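Local coordinates for nucleosome assembly protein 1, putative (Plasmodium falciparum, PDB 3FS3) that probably binds histones and chromatin as a histone chaperone of the nucleosome assembly protein family, at residues Val128-Asp133 and Arg234-Phe238; Phe114-Ala118 and Ala285-Tyr289; Tyr139-Cys145 and Ile159-Ala165; Leu119-Val125 and Thr276-Ile281. One frame throughout, in Å; residues are numbered along the deposited sequence.

In the fold
All four contacts lie in the globular part of the NAP fold, where short helices and the long last modelled helix, 260-289, pack against an antiparallel sheet. Contact 3 is the hairpin that begins this sheet. Contacts 2 and 4 join helix 114-120 to helix 260-289, contact 4 also through helix 123-126; their centres are about 9 Å apart. Contact 1 lies about 15 Å from contact 4 and 17 Å from contacts 2 and 3, centre to centre. First segments follow in the order 2, 4, 1, 3, and partners return 3, 1, 4, 2. Ile-277 of contact 4 packs on Phe-162 and Ile-143 of contact 3, so one core ties chain-distant parts together. Contact 2 borders the second subunit.

Contact 1 (Val128-Asp133 and Arg234-Phe238); sequences VIEDHD and RDSFF
Phe-237, His-132 and Asp-133 carry this contact, which fastens the loop after strand 192-197 to the N-terminal end of helix 131-137. Ile-129 and Glu-130 are extended, and the chain then turns into the start of that helix. Segment 234-238 is a loop entering a 3-10 turn at Phe-237. Ile-129 lies opposite Phe-237, CA to CA 4.9 Å. Asp-133 (chi1 m) takes Phe-237 N on OD2 at 2.7 Å and Ser-236 OG on OD1 at 2.5 Å. Its OD2 also accepts from Glu-130 N at 2.8 Å. Ser-236 OG accepts from Phe-238 N at 3.1 Å, an ST turn. His-132 (chi1 p) donates from NE2 to Asp-235 O at 2.8 Å. The Arg-234 guanidinium lies flat on the His-132 ring, centres 3.7 Å apart. Phe-237 (chi1 t) meets Val-128 CG2 with its CD1 at 4.0 Å, and its ring packs on Leu-137 and on Phe-162 of strand 158-164. A buried carboxylate thus serves both segments, and the bond from His-132 NE2 implies a proton on that nitrogen.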
# COMPACT_ATOMS: atom_id res chain seq x y z
N VAL A 128 0.88 -5.32 -21.63
CA VAL A 128 1.18 -4.17 -22.47
C VAL A 128 2.30 -4.44 -23.49
O VAL A 128 2.76 -3.53 -24.17
CB VAL A 128 1.53 -2.93 -21.62
CG1 VAL A 128 0.30 -2.47 -20.86
CG2 VAL A 128 2.66 -3.25 -20.64
N ILE A 129 2.71 -5.71 -23.60
CA ILE A 129 3.77 -6.08 -24.54
C ILE A 129 3.18 -6.81 -25.72
O ILE A 129 2.60 -7.89 -25.57
CB ILE A 129 4.82 -7.02 -23.90
CG1 ILE A 129 5.51 -6.32 -22.72
CG2 ILE A 129 5.87 -7.41 -24.95
CD1 ILE A 129 6.51 -7.21 -22.01
N GLU A 130 3.36 -6.23 -26.91
CA GLU A 130 2.85 -6.83 -28.13
C GLU A 130 3.93 -7.60 -28.88
O GLU A 130 5.13 -7.44 -28.64
CB GLU A 130 2.27 -5.75 -29.06
CG GLU A 130 1.16 -4.90 -28.45
CD GLU A 130 0.09 -5.74 -27.78
OE1 GLU A 130 -0.27 -6.81 -28.33
OE2 GLU A 130 -0.41 -5.32 -26.71
N ASP A 131 3.49 -8.43 -29.81
CA ASP A 131 4.39 -9.24 -30.60
C ASP A 131 5.44 -8.39 -31.32
O ASP A 131 6.61 -8.78 -31.40
CB ASP A 131 3.56 -10.06 -31.60
CG ASP A 131 2.41 -10.79 -30.92
OD1 ASP A 131 1.54 -10.11 -30.33
OD2 ASP A 131 2.37 -12.04 -30.97
N HIS A 132 5.04 -7.23 -31.83
CA HIS A 132 6.00 -6.36 -32.52
C HIS A 132 6.96 -5.70 -31.53
O HIS A 132 8.04 -5.28 -31.92
CB HIS A 132 5.28 -5.29 -33.35
CG HIS A 132 4.10 -4.67 -32.68
ND1 HIS A 132 2.88 -5.30 -32.57
CD2 HIS A 132 3.93 -3.44 -32.12
CE1 HIS A 132 2.02 -4.50 -31.98
NE2 HIS A 132 2.63 -3.36 -31.69
N ASP A 133 6.58 -5.62 -30.27
CA ASP A 133 7.47 -5.02 -29.29
C ASP A 133 8.64 -5.95 -28.96
O ASP A 133 9.70 -5.49 -28.55
CB ASP A 133 6.72 -4.71 -27.99
CG ASP A 133 5.67 -3.63 -28.16
OD1 ASP A 133 5.93 -2.64 -28.87
OD2 ASP A 133 4.58 -3.79 -27.55
N ARG A 234 -0.62 2.26 -33.34
CA ARG A 234 -1.25 1.09 -32.73
C ARG A 234 -0.69 0.85 -31.32
O ARG A 234 0.24 1.52 -30.89
CB ARG A 234 -1.00 -0.15 -33.58
CG ARG A 234 0.47 -0.45 -33.80
CD ARG A 234 0.67 -1.75 -34.55
NE ARG A 234 2.08 -1.96 -34.87
CZ ARG A 234 2.52 -2.94 -35.65
NH1 ARG A 234 1.66 -3.80 -36.18
NH2 ARG A 234 3.82 -3.06 -35.89
N ASP A 235 -1.28 -0.11 -30.62
CA ASP A 235 -0.86 -0.43 -29.27
C ASP A 235 0.58 -0.95 -29.21
O ASP A 235 1.02 -1.71 -30.08
CB ASP A 235 -1.80 -1.47 -28.67
CG ASP A 235 -3.20 -0.94 -28.47
OD1 ASP A 235 -3.34 0.09 -27.78
OD2 ASP A 235 -4.15 -1.55 -29.00
N SER A 236 1.30 -0.52 -28.19
CA SER A 236 2.69 -0.93 -28.03
C SER A 236 3.20 -0.62 -26.64
O SER A 236 2.79 0.36 -26.01
CB SER A 236 3.57 -0.22 -29.04
OG SER A 236 4.94 -0.35 -28.68
N PHE A 237 4.10 -1.47 -26.16
CA PHE A 237 4.68 -1.27 -24.85
C PHE A 237 5.34 0.11 -24.77
O PHE A 237 5.33 0.76 -23.73
CB PHE A 237 5.75 -2.33 -24.57
CG PHE A 237 6.62 -1.99 -23.41
CD1 PHE A 237 6.13 -2.04 -22.11
CD2 PHE A 237 7.93 -1.57 -23.61
CE1 PHE A 237 6.92 -1.68 -21.03
CE2 PHE A 237 8.73 -1.21 -22.54
CZ PHE A 237 8.23 -1.26 -21.24
N PHE A 238 5.93 0.54 -25.87
CA PHE A 238 6.64 1.80 -25.89
C PHE A 238 5.81 3.06 -25.70
O PHE A 238 6.34 4.17 -25.64
CB PHE A 238 7.51 1.83 -27.15
CG PHE A 238 8.62 0.81 -27.11
CD1 PHE A 238 9.85 1.11 -26.53
CD2 PHE A 238 8.40 -0.49 -27.57
CE1 PHE A 238 10.85 0.14 -26.40
CE2 PHE A 238 9.39 -1.48 -27.46
CZ PHE A 238 10.62 -1.16 -26.87

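Contact 2 (Phe114-Ala118 and Ala285-Tyr289); sequences FWLRA and AVDYY
Two helices cross here, 114-118 at the start of helix 114-120 and 285-289 at the end of helix 260-289. The axes of the short segments approach to 8.1 Å at a signed crossing angle of 72°. Helix 285-289 is kinked where the N of Val-286 and of Asp-287 lacks a bond to the turn before. The closest point is Ala-118 against Tyr-289, CA to CA 3.8 Å. The small Ala-118 leaves a hollow there. Its CA lies 3.6 Å from Tyr-289 N, and its CB lies 3.6 Å from Ala-285 O and 4.0 Å from Tyr-288 CB. Ala-285 is the small partner on the other helix. Its CB meets the edge of the Phe-114 ring at CZ, 3.6 Å, and Trp-115 CZ3, also 3.6 Å. The large bump is Tyr-289 (chi1 t), which fills the groove between Phe-114 and Arg-117. Its CD1 is 3.7 Å from Phe-114 CD1. The two rings are near parallel, at 23°, but slid apart, with centroids 5.5 Å from each other. The Arg-117 guanidinium forms a salt bridge with Glu-113. Leu-58 of the second subunit packs on Phe-114, and Tyr-66 OH of that subunit hydrogen-bonds Asp-287 OD2. This is a close helix-helix crossing in the NAP fold, with alanines at the point of approach, and its outer residues form part of the interface with the second subunit.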
# COMPACT_ATOMS: atom_id res chain seq x y z
N PHE A 114 16.87 -12.12 -21.94
CA PHE A 114 16.62 -12.12 -20.50
C PHE A 114 15.49 -11.24 -20.00
O PHE A 114 14.58 -11.71 -19.34
CB PHE A 114 17.88 -11.73 -19.72
CG PHE A 114 17.66 -11.68 -18.23
CD1 PHE A 114 17.57 -12.86 -17.49
CD2 PHE A 114 17.49 -10.46 -17.59
CE1 PHE A 114 17.31 -12.82 -16.12
CE2 PHE A 114 17.23 -10.41 -16.22
CZ PHE A 114 17.14 -11.60 -15.48
N TRP A 115 15.55 -9.94 -20.30
CA TRP A 115 14.52 -9.03 -19.82
C TRP A 115 13.17 -9.23 -20.51
O TRP A 115 12.12 -9.16 -19.86
CB TRP A 115 14.97 -7.57 -19.95
CG TRP A 115 16.17 -7.27 -19.11
CD1 TRP A 115 17.46 -7.14 -19.55
CD2 TRP A 115 16.20 -7.10 -17.69
NE1 TRP A 115 18.29 -6.91 -18.48
CE2 TRP A 115 17.55 -6.88 -17.33
CE3 TRP A 115 15.23 -7.11 -16.69
CZ2 TRP A 115 17.95 -6.67 -16.01
CZ3 TRP A 115 15.62 -6.91 -15.37
CH2 TRP A 115 16.98 -6.69 -15.04
N LEU A 116 13.18 -9.50 -21.81
CA LEU A 116 11.93 -9.72 -22.51
C LEU A 116 11.18 -10.85 -21.83
O LEU A 116 9.99 -10.73 -21.54
CB LEU A 116 12.14 -10.08 -23.97
CG LEU A 116 10.86 -10.60 -24.65
CD1 LEU A 116 9.75 -9.55 -24.53
CD2 LEU A 116 11.13 -10.92 -26.12
N ARG A 117 11.88 -11.95 -21.56
CA ARG A 117 11.23 -13.10 -20.94
C ARG A 117 10.80 -12.83 -19.51
O ARG A 117 9.73 -13.27 -19.09
CB ARG A 117 12.13 -14.33 -21.02
CG ARG A 117 12.24 -14.83 -22.45
CD ARG A 117 13.05 -16.11 -22.58
NE ARG A 117 13.26 -16.44 -23.99
CZ ARG A 117 14.13 -17.34 -24.43
NH1 ARG A 117 14.88 -18.02 -23.57
NH2 ARG A 117 14.26 -17.56 -25.73
N ALA A 118 11.62 -12.11 -18.75
CA ALA A 118 11.24 -11.78 -17.38
C ALA A 118 9.95 -10.95 -17.45
O ALA A 118 8.99 -11.23 -16.73
CB ALA A 118 12.36 -10.99 -16.69
N ALA A 285 14.07 -10.24 -11.01
CA ALA A 285 14.21 -10.52 -12.44
C ALA A 285 14.39 -11.96 -12.88
O ALA A 285 13.55 -12.50 -13.62
CB ALA A 285 15.33 -9.69 -13.03
N VAL A 286 15.48 -12.59 -12.44
CA VAL A 286 15.75 -13.95 -12.87
C VAL A 286 14.64 -14.94 -12.55
O VAL A 286 14.41 -15.86 -13.32
CB VAL A 286 17.10 -14.48 -12.30
CG1 VAL A 286 16.98 -14.76 -10.79
CG2 VAL A 286 17.51 -15.73 -13.06
N ASP A 287 13.94 -14.74 -11.44
CA ASP A 287 12.86 -15.63 -11.06
C ASP A 287 11.67 -15.49 -12.01
O ASP A 287 10.91 -16.43 -12.22
CB ASP A 287 12.43 -15.40 -9.62
CG ASP A 287 13.39 -16.03 -8.63
OD1 ASP A 287 14.22 -16.86 -9.06
OD2 ASP A 287 13.31 -15.72 -7.42
N TYR A 288 11.51 -14.29 -12.57
CA TYR A 288 10.46 -14.09 -13.55
C TYR A 288 10.94 -14.77 -14.83
O TYR A 288 10.19 -15.51 -15.47
CB TYR A 288 10.20 -12.60 -13.78
CG TYR A 288 9.18 -12.05 -12.83
CD1 TYR A 288 7.82 -12.40 -12.94
CD2 TYR A 288 9.56 -11.23 -11.77
CE1 TYR A 288 6.88 -11.94 -12.03
CE2 TYR A 288 8.62 -10.76 -10.84
CZ TYR A 288 7.29 -11.12 -10.98
OH TYR A 288 6.38 -10.67 -10.06
N TYR A 289 12.20 -14.53 -15.19
CA TYR A 289 12.76 -15.16 -16.38
C TYR A 289 12.47 -16.66 -16.33
O TYR A 289 11.93 -17.22 -17.28
CB TYR A 289 14.27 -14.93 -16.44
CG TYR A 289 14.98 -15.76 -17.48
CD1 TYR A 289 15.16 -15.28 -18.78
CD2 TYR A 289 15.48 -17.02 -17.17
CE1 TYR A 289 15.82 -16.06 -19.75
CE2 TYR A 289 16.13 -17.80 -18.12
CZ TYR A 289 16.30 -17.31 -19.41
OH TYR A 289 16.98 -18.09 -20.33

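Contact 3 (Tyr139-Cys145 and Ile159-Ala165); sequences YLNDIRC and ILSFYFA
This is an antiparallel beta hairpin, strands 140-147 and 158-164, with a classic bulge near its open end. The strand axes approach to 4.6 Å at 161°. Hydrogen-bonded pairs are Asp-142 with Tyr-163 and Arg-144 with Ser-161. Non-hydrogen-bonded pairs are Leu-140 with Phe-164, Ile-143 with Phe-162 and Cys-145 with Leu-160. Tyr-163 N donates to Asp-142 O at 2.7 Å, Arg-144 N to Ser-161 O at 2.9 Å and Ser-161 N to Arg-144 O at 2.8 Å. Past the bulge, Ala-165 N reaches Tyr-139 O at 2.9 Å. At the bulge, Tyr-163 O accepts from Asn-141 N at 2.7 Å and weakly from Asp-142 N at 3.4 Å. Asn-141 has helical phi/psi of -100/-32°, shifting the register by one. On the apolar face, Leu-140 and Ile-143 pack on Trp-115, Ile-143, Cys-145, Leu-160 and Phe-162 on helix 260-289, and Phe-164 on Phe-238. Ile-143 CD1 meets Phe-162 CE1 at 3.9 Å. Leu-140 (chi1 t) sets CD1 over the Phe-164 ring, 3.4 Å from its centroid, a CH-pi contact.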
# COMPACT_ATOMS: atom_id res chain seq x y z
N TYR A 139 16.79 -6.28 -27.33
CA TYR A 139 17.99 -5.45 -27.27
C TYR A 139 18.17 -4.86 -25.88
O TYR A 139 19.15 -4.16 -25.60
CB TYR A 139 17.90 -4.32 -28.30
CG TYR A 139 18.12 -4.79 -29.72
CD1 TYR A 139 19.40 -4.88 -30.25
CD2 TYR A 139 17.04 -5.19 -30.52
CE1 TYR A 139 19.62 -5.37 -31.54
CE2 TYR A 139 17.25 -5.69 -31.81
CZ TYR A 139 18.55 -5.78 -32.31
OH TYR A 139 18.79 -6.31 -33.56
N LEU A 140 17.22 -5.13 -24.99
CA LEU A 140 17.27 -4.61 -23.63
C LEU A 140 18.47 -5.20 -22.87
O LEU A 140 18.64 -6.42 -22.81
CB LEU A 140 15.93 -4.93 -22.94
CG LEU A 140 15.38 -4.00 -21.86
CD1 LEU A 140 15.56 -2.54 -22.26
CD2 LEU A 140 13.90 -4.31 -21.62
N ASN A 141 19.32 -4.32 -22.32
CA ASN A 141 20.50 -4.75 -21.57
C ASN A 141 20.27 -4.67 -20.07
O ASN A 141 20.82 -5.45 -19.30
CB ASN A 141 21.73 -3.88 -21.88
CG ASN A 141 22.55 -4.40 -23.05
OD1 ASN A 141 22.38 -5.54 -23.48
ND2 ASN A 141 23.46 -3.57 -23.54
N ASP A 142 19.45 -3.71 -19.65
CA ASP A 142 19.23 -3.56 -18.23
C ASP A 142 18.10 -2.59 -17.91
O ASP A 142 17.81 -1.68 -18.68
CB ASP A 142 20.54 -3.07 -17.59
CG ASP A 142 20.53 -3.15 -16.07
OD1 ASP A 142 19.88 -4.06 -15.50
OD2 ASP A 142 21.20 -2.31 -15.43
N ILE A 143 17.46 -2.84 -16.78
CA ILE A 143 16.38 -1.99 -16.28
C ILE A 143 16.78 -1.65 -14.86
O ILE A 143 17.09 -2.55 -14.07
CB ILE A 143 15.02 -2.73 -16.24
CG1 ILE A 143 14.65 -3.25 -17.62
CG2 ILE A 143 13.93 -1.77 -15.76
CD1 ILE A 143 13.29 -3.94 -17.66
N ARG A 144 16.81 -0.36 -14.54
CA ARG A 144 17.20 0.09 -13.21
C ARG A 144 16.25 1.14 -12.66
O ARG A 144 15.56 1.84 -13.41
CB ARG A 144 18.62 0.67 -13.25
CG ARG A 144 19.69 -0.32 -13.67
CD ARG A 144 21.07 0.33 -13.89
NE ARG A 144 21.67 0.83 -12.65
CZ ARG A 144 21.47 2.04 -12.15
NH1 ARG A 144 20.69 2.90 -12.78
NH2 ARG A 144 22.07 2.40 -11.02
N CYS A 145 16.22 1.25 -11.34
CA CYS A 145 15.38 2.24 -10.66
C CYS A 145 16.29 3.11 -9.80
O CYS A 145 17.15 2.60 -9.08
CB CYS A 145 14.34 1.55 -9.78
SG CYS A 145 13.31 2.72 -8.84
N ILE A 159 12.90 7.18 -10.79
CA ILE A 159 13.10 7.17 -12.23
C ILE A 159 13.51 5.79 -12.72
O ILE A 159 14.47 5.21 -12.23
CB ILE A 159 14.14 8.24 -12.64
CG1 ILE A 159 14.53 8.09 -14.12
CG2 ILE A 159 15.35 8.18 -11.73
CD1 ILE A 159 15.71 7.18 -14.35
N LEU A 160 12.75 5.26 -13.68
CA LEU A 160 13.02 3.95 -14.26
C LEU A 160 13.86 4.11 -15.53
O LEU A 160 13.51 4.89 -16.41
CB LEU A 160 11.72 3.24 -14.60
CG LEU A 160 10.81 2.86 -13.44
CD1 LEU A 160 9.52 2.26 -14.00
CD2 LEU A 160 11.52 1.86 -12.51
N SER A 161 14.96 3.37 -15.63
CA SER A 161 15.82 3.46 -16.81
C SER A 161 15.90 2.14 -17.55
O SER A 161 16.11 1.09 -16.95
CB SER A 161 17.22 3.92 -16.43
OG SER A 161 17.20 5.22 -15.87
N PHE A 162 15.74 2.20 -18.87
CA PHE A 162 15.79 1.04 -19.75
C PHE A 162 17.00 1.21 -20.67
O PHE A 162 17.01 2.06 -21.56
CB PHE A 162 14.49 0.96 -20.56
CG PHE A 162 13.26 0.79 -19.71
CD1 PHE A 162 12.63 -0.45 -19.60
CD2 PHE A 162 12.75 1.86 -18.98
CE1 PHE A 162 11.51 -0.62 -18.79
CE2 PHE A 162 11.63 1.70 -18.16
CZ PHE A 162 11.01 0.46 -18.07
N TYR A 163 18.03 0.40 -20.44
CA TYR A 163 19.25 0.47 -21.23
C TYR A 163 19.18 -0.47 -22.42
O TYR A 163 18.89 -1.66 -22.28
CB TYR A 163 20.45 0.11 -20.35
CG TYR A 163 20.66 1.08 -19.20
CD1 TYR A 163 21.66 2.06 -19.25
CD2 TYR A 163 19.83 1.05 -18.08
CE1 TYR A 163 21.81 2.99 -18.21
CE2 TYR A 163 19.98 1.96 -17.05
CZ TYR A 163 20.97 2.93 -17.12
OH TYR A 163 21.07 3.86 -16.11
N PHE A 164 19.43 0.08 -23.61
CA PHE A 164 19.36 -0.71 -24.83
C PHE A 164 20.70 -0.79 -25.55
O PHE A 164 21.46 0.18 -25.59
CB PHE A 164 18.33 -0.10 -25.78
CG PHE A 164 16.91 -0.27 -25.34
CD1 PHE A 164 16.16 -1.36 -25.78
CD2 PHE A 164 16.32 0.66 -24.50
CE1 PHE A 164 14.84 -1.50 -25.41
CE2 PHE A 164 14.99 0.52 -24.11
CZ PHE A 164 14.25 -0.57 -24.57
N ALA A 165 20.99 -1.95 -26.12
CA ALA A 165 22.21 -2.12 -26.88
C ALA A 165 21.95 -1.42 -28.21
O ALA A 165 20.80 -1.11 -28.53
CB ALA A 165 22.49 -3.60 -27.11

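Contact 4 (Leu119-Val125 and Thr276-Ile281); sequences LRNNNTV and TIKERI
A mainly apolar contact packs the bend between helix 114-120 and helix 123-126 against one side of the long helix 260-289, in the interior of the domain. Segment 119-125 ends helix 114-120 at Arg-120, turns through Asn-121 and Asn-122, and starts helix 123-126. Segment 276-281 is helical, with a wider pi-type turn in which Ile-281 N bonds Thr-276 O at 3.0 Å. Leu-119 lies nearest Ile-281, CA to CA 6.9 Å, and Val-125 nearest Thr-276, 7.3 Å. Asn-122 (chi1 t) is the N-cap of the second short helix: its OD1 accepts from Val-125 N at 2.9 Å. Its CB rests 3.7 Å from Ile-281 CD1. The cap satisfies a backbone NH in the first turn of helix 123-126; in this NAP fold both short helices lie against the long helix. Val-125 (chi1 t) puts CG2 3.8 Å from Thr-276 CG2 and 4.2 Å from Ile-277 CG1. Leu-119 CD2 approaches Ile-281 CG2 at 4.0 Å. Thr-276 OG1 bonds Glu-272 O one turn back along its own helix, and its methyl CG2 faces the bend. Ile-277 continues onto Ile-143 and Phe-162 of the sheet.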
# COMPACT_ATOMS: atom_id res chain seq x y z
N LEU A 119 9.94 -9.94 -18.31
CA LEU A 119 8.76 -9.08 -18.46
C LEU A 119 7.54 -9.88 -18.93
O LEU A 119 6.43 -9.68 -18.44
CB LEU A 119 9.04 -7.96 -19.46
CG LEU A 119 10.07 -6.89 -19.09
CD1 LEU A 119 10.40 -6.04 -20.31
CD2 LEU A 119 9.54 -6.02 -17.97
N ARG A 120 7.75 -10.79 -19.88
CA ARG A 120 6.67 -11.62 -20.41
C ARG A 120 6.04 -12.48 -19.32
O ARG A 120 4.82 -12.61 -19.27
CB ARG A 120 7.19 -12.54 -21.52
CG ARG A 120 7.07 -11.98 -22.93
CD ARG A 120 5.61 -11.74 -23.28
NE ARG A 120 5.43 -11.42 -24.69
CZ ARG A 120 4.33 -10.86 -25.19
NH1 ARG A 120 3.33 -10.56 -24.37
NH2 ARG A 120 4.23 -10.60 -26.49
N ASN A 121 6.87 -13.04 -18.44
CA ASN A 121 6.40 -13.89 -17.36
C ASN A 121 5.70 -13.17 -16.21
O ASN A 121 5.37 -13.79 -15.20
CB ASN A 121 7.55 -14.75 -16.82
CG ASN A 121 8.03 -15.78 -17.83
OD1 ASN A 121 7.24 -16.31 -18.61
ND2 ASN A 121 9.32 -16.09 -17.81
N ASN A 122 5.49 -11.87 -16.34
CA ASN A 122 4.78 -11.11 -15.31
C ASN A 122 3.46 -10.68 -15.92
O ASN A 122 3.44 -9.92 -16.89
CB ASN A 122 5.59 -9.89 -14.86
CG ASN A 122 4.78 -8.94 -14.00
OD1 ASN A 122 3.86 -8.28 -14.49
ND2 ASN A 122 5.12 -8.85 -12.72
N ASN A 123 2.36 -11.16 -15.36
CA ASN A 123 1.01 -10.87 -15.86
C ASN A 123 0.75 -9.41 -16.21
O ASN A 123 0.43 -9.09 -17.36
CB ASN A 123 -0.04 -11.33 -14.85
CG ASN A 123 0.14 -12.78 -14.45
OD1 ASN A 123 0.44 -13.64 -15.28
ND2 ASN A 123 -0.07 -13.07 -13.17
N THR A 124 0.88 -8.53 -15.22
CA THR A 124 0.64 -7.10 -15.40
C THR A 124 1.40 -6.49 -16.58
O THR A 124 0.81 -5.83 -17.43
CB THR A 124 1.01 -6.31 -14.12
OG1 THR A 124 0.27 -6.84 -13.01
CG2 THR A 124 0.66 -4.85 -14.28
N VAL A 125 2.72 -6.71 -16.62
CA VAL A 125 3.55 -6.17 -17.69
C VAL A 125 3.33 -6.87 -19.02
O VAL A 125 3.40 -6.25 -20.08
CB VAL A 125 5.05 -6.26 -17.35
CG1 VAL A 125 5.88 -5.76 -18.53
CG2 VAL A 125 5.34 -5.47 -16.09
N THR A 276 5.15 -2.23 -11.01
CA THR A 276 5.47 -3.65 -11.13
C THR A 276 6.93 -3.83 -11.55
O THR A 276 7.61 -4.73 -11.05
CB THR A 276 4.56 -4.33 -12.17
OG1 THR A 276 3.19 -4.18 -11.77
CG2 THR A 276 4.89 -5.80 -12.29
N ILE A 277 7.40 -2.99 -12.46
CA ILE A 277 8.78 -3.08 -12.91
C ILE A 277 9.70 -2.74 -11.76
O ILE A 277 10.67 -3.43 -11.50
CB ILE A 277 9.04 -2.11 -14.09
CG1 ILE A 277 8.32 -2.62 -15.34
CG2 ILE A 277 10.56 -1.98 -14.33
CD1 ILE A 277 8.50 -1.75 -16.57
N LYS A 278 9.36 -1.66 -11.06
CA LYS A 278 10.14 -1.18 -9.93
C LYS A 278 10.20 -2.14 -8.75
O LYS A 278 11.27 -2.43 -8.23
CB LYS A 278 9.56 0.17 -9.47
CG LYS A 278 10.04 0.65 -8.11
CD LYS A 278 9.53 2.06 -7.85
CE LYS A 278 10.01 2.61 -6.51
NZ LYS A 278 9.37 1.91 -5.35
N GLU A 279 9.05 -2.64 -8.33
CA GLU A 279 9.00 -3.51 -7.16
C GLU A 279 9.05 -5.01 -7.43
O GLU A 279 9.36 -5.78 -6.52
CB GLU A 279 7.74 -3.21 -6.35
CG GLU A 279 7.53 -1.73 -6.07
CD GLU A 279 6.39 -1.49 -5.11
OE1 GLU A 279 5.26 -1.92 -5.41
OE2 GLU A 279 6.64 -0.86 -4.06
N ARG A 280 8.75 -5.42 -8.65
CA ARG A 280 8.73 -6.83 -8.99
C ARG A 280 9.79 -7.32 -9.96
O ARG A 280 10.59 -8.19 -9.62
CB ARG A 280 7.34 -7.20 -9.51
CG ARG A 280 6.34 -7.57 -8.41
CD ARG A 280 6.77 -8.88 -7.75
NE ARG A 280 5.74 -9.46 -6.90
CZ ARG A 280 5.77 -10.71 -6.45
NH1 ARG A 280 6.78 -11.51 -6.76
NH2 ARG A 280 4.78 -11.16 -5.69
N ILE A 281 9.81 -6.76 -11.17
CA ILE A 281 10.77 -7.15 -12.19
C ILE A 281 12.22 -6.94 -11.75
O ILE A 281 13.03 -7.86 -11.81
CB ILE A 281 10.53 -6.37 -13.50
CG1 ILE A 281 9.08 -6.55 -13.96
CG2 ILE A 281 11.49 -6.85 -14.59
CD1 ILE A 281 8.72 -7.96 -14.37